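Side-chain contacts in E3 ubiquitin-protein ligase RNF31 (Mus musculus, PDB 5Y3T), which acts as a RING-type E3 ubiquitin transferase, the fragment here being its UBA domain pair, which probably serves to bind partner proteins: residues L11-V14 against S15-E19; E28-F31 against S32-Y36; G85-D88 against E89-E93. One frame throughout, in Å; residues are numbered along the deposited sequence.

Contact 1 (L11-V14 against S15-E19); sequences LQLV and SMIQE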
loop_
_atom_site.group_PDB
_atom_site.type_symbol
_atom_site.label_atom_id
_atom_site.label_comp_id
_atom_site.label_asym_id
_atom_site.label_seq_id
_atom_site.Cartn_x
_atom_site.Cartn_y
_atom_site.Cartn_z
ATOM N N LEU B 11 -10.589 16.739 -19.463
ATOM C CA LEU B 11 -12.003 16.487 -19.681
ATOM C C LEU B 11 -12.252 15.232 -20.513
ATOM O O LEU B 11 -13.149 14.436 -20.199
ATOM C CB LEU B 11 -12.657 17.680 -20.364
ATOM C CG LEU B 11 -13.429 18.551 -19.395
ATOM C CD1 LEU B 11 -13.524 19.975 -19.926
ATOM C CD2 LEU B 11 -14.795 17.931 -19.122
ATOM N N GLN B 12 -11.447 15.059 -21.556
ATOM C CA GLN B 12 -11.610 13.932 -22.437
ATOM C C GLN B 12 -11.455 12.663 -21.599
ATOM O O GLN B 12 -12.222 11.717 -21.765
ATOM C CB GLN B 12 -10.595 13.966 -23.606
ATOM C CG GLN B 12 -11.100 13.359 -24.919
ATOM C CD GLN B 12 -11.321 11.834 -24.875
ATOM O OE1 GLN B 12 -10.364 11.066 -24.767
ATOM N NE2 GLN B 12 -12.591 11.392 -24.986
ATOM N N LEU B 13 -10.468 12.632 -20.706
ATOM C CA LEU B 13 -10.260 11.424 -19.917
ATOM C C LEU B 13 -11.301 11.314 -18.786
ATOM O O LEU B 13 -11.812 10.237 -18.513
ATOM C CB LEU B 13 -8.839 11.383 -19.380
ATOM C CG LEU B 13 -8.444 10.225 -18.452
ATOM C CD1 LEU B 13 -8.739 8.888 -19.105
ATOM C CD2 LEU B 13 -6.974 10.317 -18.049
ATOM N N VAL B 14 -11.636 12.421 -18.130
ATOM C CA VAL B 14 -12.677 12.368 -17.104
ATOM C C VAL B 14 -13.956 11.728 -17.683
ATOM O O VAL B 14 -14.633 10.989 -17.023
ATOM C CB VAL B 14 -12.981 13.750 -16.510
ATOM C CG1 VAL B 14 -14.276 13.718 -15.715
ATOM C CG2 VAL B 14 -11.829 14.211 -15.618
ATOM N N SER B 15 -14.254 12.039 -18.931
ATOM C CA SER B 15 -15.427 11.520 -19.625
ATOM C C SER B 15 -15.466 10.010 -19.650
ATOM O O SER B 15 -16.478 9.408 -19.360
ATOM C CB SER B 15 -15.460 12.074 -21.050
ATOM O OG SER B 15 -16.394 11.371 -21.801
ATOM N N MET B 16 -14.353 9.393 -19.963
ATOM C CA MET B 16 -14.305 7.929 -20.016
ATOM C C MET B 16 -14.310 7.320 -18.650
ATOM O O MET B 16 -14.867 6.237 -18.473
ATOM C CB MET B 16 -13.068 7.452 -20.777
ATOM C CG MET B 16 -13.371 7.176 -22.236
ATOM S SD MET B 16 -11.977 7.600 -23.256
ATOM C CE MET B 16 -12.547 6.773 -24.743
ATOM N N ILE B 17 -13.668 8.001 -17.690
ATOM C CA ILE B 17 -13.712 7.573 -16.288
ATOM C C ILE B 17 -15.179 7.534 -15.841
ATOM O O ILE B 17 -15.598 6.609 -15.157
ATOM C CB ILE B 17 -12.925 8.555 -15.347
ATOM C CG1 ILE B 17 -11.411 8.533 -15.582
ATOM C CG2 ILE B 17 -13.248 8.323 -13.875
ATOM C CD1 ILE B 17 -10.812 7.170 -15.719
ATOM N N GLN B 18 -15.924 8.572 -16.227
ATOM C CA GLN B 18 -17.321 8.768 -15.845
ATOM C C GLN B 18 -18.178 7.627 -16.373
ATOM O O GLN B 18 -18.824 6.953 -15.583
ATOM C CB GLN B 18 -17.795 10.131 -16.354
ATOM C CG GLN B 18 -19.186 10.530 -15.943
ATOM C CD GLN B 18 -19.442 12.002 -16.173
ATOM O OE1 GLN B 18 -19.591 12.439 -17.306
ATOM N NE2 GLN B 18 -19.522 12.768 -15.095
ATOM N N GLU B 19 -18.111 7.373 -17.686
ATOM C CA GLU B 19 -18.749 6.198 -18.316
ATOM C C GLU B 19 -18.360 4.901 -17.616
ATOM O O GLU B 19 -19.208 4.099 -17.262
ATOM C CB GLU B 19 -18.364 6.078 -19.799
ATOM C CG GLU B 19 -19.295 6.776 -20.771
ATOM C CD GLU B 19 -18.737 6.817 -22.195
ATOM O OE1 GLU B 19 -17.767 6.076 -22.505
ATOM O OE2 GLU B 19 -19.269 7.605 -23.012
#

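Contact 2 (E28-F31 against S32-Y36); sequences EEVF and SALQY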
loop_
_atom_site.group_PDB
_atom_site.type_symbol
_atom_site.label_atom_id
_atom_site.label_comp_id
_atom_site.label_asym_id
_atom_site.label_seq_id
_atom_site.Cartn_x
_atom_site.Cartn_y
_atom_site.Cartn_z
ATOM N N GLU B 28 -8.762 3.323 -12.568
ATOM C CA GLU B 28 -7.492 2.690 -12.918
ATOM C C GLU B 28 -7.650 1.521 -13.944
ATOM O O GLU B 28 -6.736 1.292 -14.726
ATOM C CB GLU B 28 -6.639 2.282 -11.690
ATOM C CG GLU B 28 -7.366 1.851 -10.426
ATOM C CD GLU B 28 -7.887 3.028 -9.625
ATOM O OE1 GLU B 28 -7.096 3.786 -9.052
ATOM O OE2 GLU B 28 -9.092 3.215 -9.610
ATOM N N GLU B 29 -8.791 0.822 -13.941
ATOM C CA GLU B 29 -9.178 -0.094 -15.053
ATOM C C GLU B 29 -9.359 0.587 -16.397
ATOM O O GLU B 29 -8.827 0.134 -17.420
ATOM C CB GLU B 29 -10.457 -0.858 -14.728
ATOM C CG GLU B 29 -10.178 -2.103 -13.881
ATOM C CD GLU B 29 -11.378 -2.712 -13.155
ATOM O OE1 GLU B 29 -12.476 -2.119 -13.011
ATOM O OE2 GLU B 29 -11.175 -3.829 -12.658
ATOM N N VAL B 30 -10.102 1.679 -16.404
ATOM C CA VAL B 30 -10.342 2.385 -17.643
ATOM C C VAL B 30 -9.007 2.887 -18.159
ATOM O O VAL B 30 -8.676 2.627 -19.289
ATOM C CB VAL B 30 -11.357 3.548 -17.488
ATOM C CG1 VAL B 30 -11.412 4.445 -18.731
ATOM C CG2 VAL B 30 -12.730 2.981 -17.238
ATOM N N PHE B 31 -8.232 3.568 -17.318
ATOM C CA PHE B 31 -6.991 4.170 -17.784
ATOM C C PHE B 31 -5.930 3.118 -18.206
ATOM O O PHE B 31 -5.223 3.320 -19.180
ATOM C CB PHE B 31 -6.437 5.093 -16.714
ATOM C CG PHE B 31 -5.215 5.832 -17.135
ATOM C CD1 PHE B 31 -5.303 6.873 -18.080
ATOM C CD2 PHE B 31 -3.968 5.525 -16.575
ATOM C CE1 PHE B 31 -4.177 7.592 -18.469
ATOM C CE2 PHE B 31 -2.828 6.246 -16.958
ATOM C CZ PHE B 31 -2.933 7.287 -17.903
ATOM N N SER B 32 -5.842 2.023 -17.453
ATOM C CA SER B 32 -4.941 0.915 -17.748
ATOM C C SER B 32 -5.226 0.307 -19.108
ATOM O O SER B 32 -4.282 0.007 -19.871
ATOM C CB SER B 32 -5.041 -0.174 -16.675
ATOM O OG SER B 32 -4.548 0.318 -15.425
ATOM N N ALA B 33 -6.525 0.184 -19.413
ATOM C CA ALA B 33 -6.977 -0.244 -20.718
ATOM C C ALA B 33 -6.555 0.707 -21.829
ATOM O O ALA B 33 -6.001 0.254 -22.844
ATOM C CB ALA B 33 -8.455 -0.408 -20.718
ATOM N N LEU B 34 -6.812 2.004 -21.624
ATOM C CA LEU B 34 -6.428 3.066 -22.555
ATOM C C LEU B 34 -4.930 3.034 -22.843
ATOM O O LEU B 34 -4.526 3.047 -23.997
ATOM C CB LEU B 34 -6.834 4.449 -22.037
ATOM C CG LEU B 34 -8.357 4.765 -21.936
ATOM C CD1 LEU B 34 -8.683 6.134 -21.323
ATOM C CD2 LEU B 34 -9.008 4.656 -23.298
ATOM N N GLN B 35 -4.115 2.962 -21.807
ATOM C CA GLN B 35 -2.646 2.967 -21.975
ATOM C C GLN B 35 -2.104 1.742 -22.714
ATOM O O GLN B 35 -1.241 1.899 -23.568
ATOM C CB GLN B 35 -1.953 2.977 -20.622
ATOM C CG GLN B 35 -2.208 4.215 -19.823
ATOM C CD GLN B 35 -1.475 5.351 -20.424
ATOM O OE1 GLN B 35 -2.037 6.100 -21.197
ATOM N NE2 GLN B 35 -0.201 5.475 -20.094
ATOM N N TYR B 36 -2.578 0.549 -22.348
ATOM C CA TYR B 36 -2.151 -0.699 -22.980
ATOM C C TYR B 36 -2.568 -0.867 -24.464
ATOM O O TYR B 36 -1.759 -1.249 -25.301
ATOM C CB TYR B 36 -2.670 -1.892 -22.186
ATOM C CG TYR B 36 -2.004 -3.206 -22.538
ATOM C CD1 TYR B 36 -0.687 -3.475 -22.141
ATOM C CD2 TYR B 36 -2.678 -4.187 -23.258
ATOM C CE1 TYR B 36 -0.058 -4.677 -22.466
ATOM C CE2 TYR B 36 -2.062 -5.390 -23.592
ATOM C CZ TYR B 36 -0.756 -5.636 -23.189
ATOM O OH TYR B 36 -0.148 -6.817 -23.515
#

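Contact 3 (G85-D88 against E89-E93); sequences GNLD and EAVEE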
loop_
_atom_site.group_PDB
_atom_site.type_symbol
_atom_site.label_atom_id
_atom_site.label_comp_id
_atom_site.label_asym_id
_atom_site.label_seq_id
_atom_site.Cartn_x
_atom_site.Cartn_y
_atom_site.Cartn_z
ATOM N N GLY B 85 -1.253 -0.412 -16.459
ATOM C CA GLY B 85 -1.209 -1.162 -17.718
ATOM C C GLY B 85 0.168 -1.289 -18.362
ATOM O O GLY B 85 0.283 -1.799 -19.487
ATOM N N ASN B 86 1.225 -0.865 -17.671
ATOM C CA ASN B 86 2.574 -1.139 -18.159
ATOM C C ASN B 86 2.922 -2.598 -17.870
ATOM O O ASN B 86 3.176 -2.937 -16.721
ATOM C CB ASN B 86 3.569 -0.210 -17.486
ATOM C CG ASN B 86 4.979 -0.365 -18.014
ATOM O OD1 ASN B 86 5.480 -1.483 -18.236
ATOM N ND2 ASN B 86 5.650 0.760 -18.168
ATOM N N LEU B 87 2.978 -3.444 -18.911
ATOM C CA LEU B 87 3.187 -4.890 -18.724
ATOM C C LEU B 87 4.445 -5.245 -17.934
ATOM O O LEU B 87 4.369 -5.962 -16.914
ATOM C CB LEU B 87 3.182 -5.652 -20.052
ATOM C CG LEU B 87 3.006 -7.166 -19.951
ATOM C CD1 LEU B 87 1.871 -7.496 -19.009
ATOM C CD2 LEU B 87 2.758 -7.827 -21.316
ATOM N N ASP B 88 5.576 -4.699 -18.345
ATOM C CA ASP B 88 6.870 -5.031 -17.710
ATOM C C ASP B 88 6.920 -4.503 -16.264
ATOM O O ASP B 88 7.527 -5.102 -15.398
ATOM C CB ASP B 88 8.089 -4.454 -18.467
ATOM C CG ASP B 88 8.906 -5.501 -19.250
ATOM O OD1 ASP B 88 8.897 -6.723 -18.944
ATOM O OD2 ASP B 88 9.627 -5.050 -20.181
ATOM N N GLU B 89 6.318 -3.368 -15.988
ATOM C CA GLU B 89 6.286 -2.944 -14.582
ATOM C C GLU B 89 5.352 -3.780 -13.721
ATOM O O GLU B 89 5.633 -4.016 -12.552
ATOM C CB GLU B 89 5.939 -1.493 -14.487
ATOM C CG GLU B 89 7.096 -0.668 -14.996
ATOM C CD GLU B 89 6.872 0.796 -14.795
ATOM O OE1 GLU B 89 5.777 1.219 -14.290
ATOM O OE2 GLU B 89 7.816 1.509 -15.168
ATOM N N ALA B 90 4.293 -4.269 -14.350
ATOM C CA ALA B 90 3.239 -4.984 -13.684
ATOM C C ALA B 90 3.745 -6.327 -13.268
ATOM O O ALA B 90 3.410 -6.823 -12.190
ATOM C CB ALA B 90 2.053 -5.126 -14.631
ATOM N N VAL B 91 4.563 -6.900 -14.145
ATOM C CA VAL B 91 5.237 -8.151 -13.889
ATOM C C VAL B 91 6.237 -7.969 -12.769
ATOM O O VAL B 91 6.309 -8.825 -11.890
ATOM C CB VAL B 91 5.927 -8.719 -15.172
ATOM C CG1 VAL B 91 6.911 -9.848 -14.836
ATOM C CG2 VAL B 91 4.873 -9.235 -16.150
ATOM N N GLU B 92 7.006 -6.884 -12.812
ATOM C CA GLU B 92 7.998 -6.563 -11.784
ATOM C C GLU B 92 7.325 -6.509 -10.441
ATOM O O GLU B 92 7.797 -7.154 -9.503
ATOM C CB GLU B 92 8.680 -5.181 -12.024
ATOM C CG GLU B 92 10.086 -5.131 -12.650
ATOM C CD GLU B 92 10.433 -3.752 -13.317
ATOM O OE1 GLU B 92 9.878 -2.664 -12.984
ATOM O OE2 GLU B 92 11.280 -3.747 -14.229
ATOM N N GLU B 93 6.241 -5.722 -10.346
ATOM C CA GLU B 93 5.519 -5.540 -9.076
ATOM C C GLU B 93 4.762 -6.763 -8.623
ATOM O O GLU B 93 4.587 -6.959 -7.430
ATOM C CB GLU B 93 4.530 -4.335 -9.128
ATOM C CG GLU B 93 5.237 -2.983 -9.260
ATOM C CD GLU B 93 6.462 -2.800 -8.329
ATOM O OE1 GLU B 93 6.285 -2.854 -7.107
ATOM O OE2 GLU B 93 7.595 -2.574 -8.799
#

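Contact 1 (L11-V14 against S15-E19)
Leu13 and Ile17, four residues apart on one face of helix 2-22, meet through the ends of their chains, CD1 of Leu13 lying 4.3 Å from CD1 of Ile17. In Ile17, CG1 is anti to the carbonyl carbon (chi1 -68°), which turns that branch back over the preceding turn, and CG1 comes within 3.4 Å of Leu13 O. Both residues are buried, and branched aliphatic chains suit them because this face lies against helix 27-37: Leu13 packs on Phe31 and Leu34, Ile17 on Pro27.

The neighbouring pair, Gln12 and Met16, is more exposed. Both chains bend at chi2 and run across one another at a slant, with Gln12 OE1 4.1 Å from Met16 SD; Met16 also packs on Val30, through the base of its chain.

This is an ordinary i to i+4 ladder of an alpha-helix, part of the all-helical UBA domain pair. Its backbone bonds run from Ser15 N to Leu11 O (2.9 Å), from Ile17 N to Leu13 O (3.0 Å, nearly straight at 169°) and from Gln18 N to Val14 O (2.9 Å).

Polar and apolar contacts with another protein occupy a further side. Leu11 and Val14 pack on aromatic side chains of that second chain, while the long amide of Gln18 gives NE2 to its backbone in two hydrogen bonds.

Contact 2 (E28-F31 against S32-Y36)
The Phe31 ring and the Gln35 side-chain amide are stacked with their planes only 7° apart. Gln35 CG lies over one face, 3.8 Å from the centroid of the Phe31 ring and displaced toward the rim, a CH-pi contact; beyond it the amide slides outward, putting Gln35 CD 3.5 Å from Phe31 CZ. The ring reaches this place because its CG is anti to the backbone N (chi1 -176°), while a bend at chi2 (-72°) folds the glutamine chain over it. His84 meets the same ring edge-to-face, and Leu13 of helix 2-22 also packs on it.

Val30 and Leu34 run side by side, pointing the same way, with Val30 CG1 4.1 Å from Leu34 CD1. Their aliphatic ends suit the side of helix 27-37 that faces helix 2-22, as expected in the helical bundle of a UBA domain.

Ser32 turns its hydroxyl back along the helix, where OG donates to Glu28 O in a bond modelled as very short, 2.5 Å. The same oxygen accepts from Ser32 N at 3.0 Å.

Glu29 is paired with Arg77 and Glu28 with a basic side chain of another protein's chain. The chemistry thus divides: carbon surfaces and a flat amide shelter the phenyl ring, Glu28 O takes both Ser32 donors and so gives the buried hydroxyl a partner in its own helix, and both carboxylates are likely to stay ionised beside their basic partners.

Contact 3 (G85-D88 against E89-E93)
Asn86 is the N-cap of helix 87-107, its OD1 accepting from Glu89 N at 3.1 Å in a bond that is straight at the hydrogen (166°) but approaches from above the amide plane. This is the closely fitted part. With CG anti to the backbone N (chi1 -176°), the short amide swings over the first turn and stacks on the Glu89 carboxylate, the two planes 4° apart and Asn86 ND2 3.6 Å from Glu89 CD. Glu89 OE1 is bound in a salt bridge to Arg83. An alanine here would remove the amide, and would probably leave Glu89 N without its capping acceptor and the Glu89 carboxylate, still tied to Arg83, less firmly fixed in its rotation. Ala90, whose small side chain suits a buried place in the first turn, gives its N to Asn86 O at 2.9 Å.

On the looser, more solvent-exposed side, Asp88 and Glu92 keep their like charges apart, with Asp88 OD1 6.1 Å from Glu92 OE2.

Leu87 and Val91 touch only lightly, at 4.5 Å between Leu87 CD1 and Val91 CG2, and turn to helix 42-64, where Leu87 packs on Met56 and Val57 and Val91 on Leu60 and Gln64.

Overall arrangement
The three contacts follow one another along the chain, each local to one helix: contact 1 on helix 2-22, contact 2 on helix 27-37 and contact 3 at the start of helix 87-107. Contacts 1 and 2, their centres 12 Å apart, join directly where the first two helices pack, for instance Leu13 CD1 against Leu34 CD1. Contact 2 also meets contact 3, centres 13 Å away, through Tyr36 and Ser32 at Gly85 and Leu87. Contacts 1 and 3 do not touch, their centres being 24 Å apart, so helix 27-37 bridges them. All belong to the UBA domain pair, and each is approached by another protein, consistent with a partner-binding surface.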